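Local coordinates for protein argininosuccinate lyase (Chelativorans sp., PDB 6RXA) that acts as a C-N lyase (EDDS lyase) of the aspartase/fumarase superfamily, binding fumarate and probably releasing it from N-substituted aspartates, at residues D126-T131 / D184-L189. The protein carries 2 engineered substitutions. Numbering follows the deposited sequence.
Sequences DQLLRT and DRYREL. With NA (sodium ion), chain F.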
# COMPACT_ATOMS: atom_id res chain seq x y z
N ASP A 126 8.96 -7.02 23.67
CA ASP A 126 7.94 -6.94 24.72
C ASP A 126 6.55 -6.78 24.11
O ASP A 126 5.59 -7.40 24.58
CB ASP A 126 8.24 -5.79 25.68
CG ASP A 126 9.12 -6.21 26.87
OD1 ASP A 126 9.41 -7.41 27.06
OD2 ASP A 126 9.54 -5.31 27.63
N GLN A 127 6.43 -5.98 23.04
CA GLN A 127 5.13 -5.78 22.42
C GLN A 127 4.65 -7.04 21.71
O GLN A 127 3.44 -7.28 21.61
CB GLN A 127 5.18 -4.60 21.46
CG GLN A 127 5.36 -3.26 22.17
CD GLN A 127 4.25 -2.95 23.15
OE1 GLN A 127 3.09 -2.85 22.77
NE2 GLN A 127 4.61 -2.78 24.42
N LEU A 128 5.58 -7.85 21.22
CA LEU A 128 5.21 -9.13 20.61
C LEU A 128 4.69 -10.10 21.66
O LEU A 128 3.69 -10.79 21.42
CB LEU A 128 6.40 -9.68 19.83
CG LEU A 128 6.21 -10.89 18.93
CD1 LEU A 128 5.05 -10.62 17.99
CD2 LEU A 128 7.50 -11.10 18.16
N LEU A 129 5.31 -10.16 22.85
CA LEU A 129 4.75 -10.99 23.91
C LEU A 129 3.38 -10.47 24.36
O LEU A 129 2.46 -11.25 24.59
CB LEU A 129 5.71 -11.08 25.09
CG LEU A 129 7.03 -11.77 24.77
CD1 LEU A 129 7.91 -11.85 26.00
CD2 LEU A 129 6.82 -13.16 24.19
N ARG A 130 3.23 -9.14 24.47
CA ARG A 130 1.93 -8.55 24.75
C ARG A 130 0.89 -8.97 23.71
O ARG A 130 -0.25 -9.31 24.05
CB ARG A 130 2.10 -7.03 24.76
CG ARG A 130 0.85 -6.24 25.07
CD ARG A 130 1.09 -4.76 24.81
NE ARG A 130 -0.08 -3.95 25.16
CZ ARG A 130 -0.37 -2.78 24.60
NH1 ARG A 130 0.42 -2.27 23.65
NH2 ARG A 130 -1.46 -2.12 24.98
N THR A 131 1.29 -8.95 22.44
CA THR A 131 0.38 -9.31 21.35
C THR A 131 0.03 -10.79 21.39
O THR A 131 -1.15 -11.15 21.25
CB THR A 131 1.03 -8.94 20.02
OG1 THR A 131 1.20 -7.52 19.93
CG2 THR A 131 0.19 -9.39 18.84
N ASP A 184 1.57 -19.09 15.22
CA ASP A 184 2.81 -19.57 14.63
C ASP A 184 3.57 -18.43 13.95
O ASP A 184 4.79 -18.31 14.11
CB ASP A 184 2.53 -20.69 13.62
CG ASP A 184 2.23 -22.03 14.27
OD1 ASP A 184 2.68 -22.30 15.41
OD2 ASP A 184 1.54 -22.84 13.61
N ARG A 185 2.87 -17.59 13.17
CA ARG A 185 3.57 -16.50 12.49
C ARG A 185 4.28 -15.60 13.50
O ARG A 185 5.42 -15.18 13.29
CB ARG A 185 2.60 -15.64 11.68
CG ARG A 185 2.06 -16.25 10.41
CD ARG A 185 1.15 -15.24 9.61
NE ARG A 185 0.76 -15.96 8.43
CZ ARG A 185 -0.36 -16.66 8.30
NH1 ARG A 185 -1.33 -16.61 9.22
NH2 ARG A 185 -0.53 -17.38 7.21
N TYR A 186 3.60 -15.28 14.61
CA TYR A 186 4.18 -14.41 15.61
C TYR A 186 5.34 -15.07 16.36
O TYR A 186 6.34 -14.40 16.63
CB TYR A 186 3.11 -13.97 16.61
CG TYR A 186 2.25 -12.80 16.21
CD1 TYR A 186 2.82 -11.56 15.89
CD2 TYR A 186 0.87 -12.91 16.19
CE1 TYR A 186 2.03 -10.48 15.56
CE2 TYR A 186 0.07 -11.82 15.86
CZ TYR A 186 0.65 -10.62 15.54
OH TYR A 186 -0.16 -9.55 15.22
N ARG A 187 5.24 -16.35 16.71
CA ARG A 187 6.36 -17.02 17.37
C ARG A 187 7.56 -17.16 16.44
O ARG A 187 8.72 -17.04 16.88
CB ARG A 187 5.93 -18.39 17.89
CG ARG A 187 4.97 -18.34 19.08
CD ARG A 187 4.66 -19.74 19.62
NE ARG A 187 3.85 -20.53 18.69
CZ ARG A 187 2.56 -20.80 18.86
NH1 ARG A 187 1.89 -20.39 19.94
NH2 ARG A 187 1.93 -21.52 17.95
N GLU A 188 7.31 -17.43 15.16
CA GLU A 188 8.39 -17.46 14.18
C GLU A 188 9.09 -16.12 14.10
O GLU A 188 10.33 -16.04 14.05
CB GLU A 188 7.82 -17.85 12.81
CG GLU A 188 7.33 -19.29 12.74
CD GLU A 188 6.37 -19.54 11.60
OE1 GLU A 188 6.20 -18.65 10.74
OE2 GLU A 188 5.76 -20.64 11.57
N LEU A 189 8.31 -15.04 14.07
CA LEU A 189 8.86 -13.69 14.08
C LEU A 189 9.66 -13.43 15.35
O LEU A 189 10.74 -12.82 15.31
CB LEU A 189 7.71 -12.70 13.96
CG LEU A 189 8.06 -11.24 14.26
CD1 LEU A 189 9.03 -10.66 13.25
CD2 LEU A 189 6.79 -10.40 14.30
NA NA F . 7.14 -17.04 9.45
O HOH W 1 6.38 -15.10 10.61
O HOH W 2 6.98 -16.80 7.09
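Leu128 and Tyr186 bring the two helical segments nearest to each other, their CA atoms lying 7.3 Å apart, where 126-131 and 184-189 run nearly antiparallel at 161° between their N-to-C directions. The axes come no nearer than 10.5 Å and no hydrogen bond crosses; the contact is made mainly by side chains. With its CG anti to the backbone N (chi1 -170°), Leu128 extends across the gap, CD1 at the tyrosine and CD2 at Leu189. Its CD1 presses obliquely on the tyrosine ring, only 3.2 Å from Tyr186 CD1, a tight fit, while CD2 lies 3.9 Å from Leu189 CG. One turn on, Thr131 meets the same ring from over a face: its CG2 stands 4.0 Å from the ring centroid and 27° off the normal, a CH-pi contact. The Thr131 rotamer that puts CG2 over the ring also lets OG1 bond back to Gln127 O at 2.8 Å, which is likely to hold it there; Thr131 N shares that carbonyl, arriving from the opposite face of its plane. Helices 112-147 and 168-193, joined through a two-stranded hairpin, belong to the long central helices that in the aspartase/fumarase superfamily pack into a bundle built from all four subunits. Helices 236-262 and 329-348 also touch Tyr186, the former through Val244 and Phe248, the latter through Leu335, and its OH is hydrogen-bonded to Asn245. A leucine in place of Tyr186 would probably leave Asn245 OD1 without this partner and the Thr131 methyl without a ring to rest on. Helix 168-193 also faces the second subunit: Glu188 OE1 coordinates a sodium ion at 2.3 Å, as does Glu188 of that subunit. A water on the same ion donates to Arg185 O.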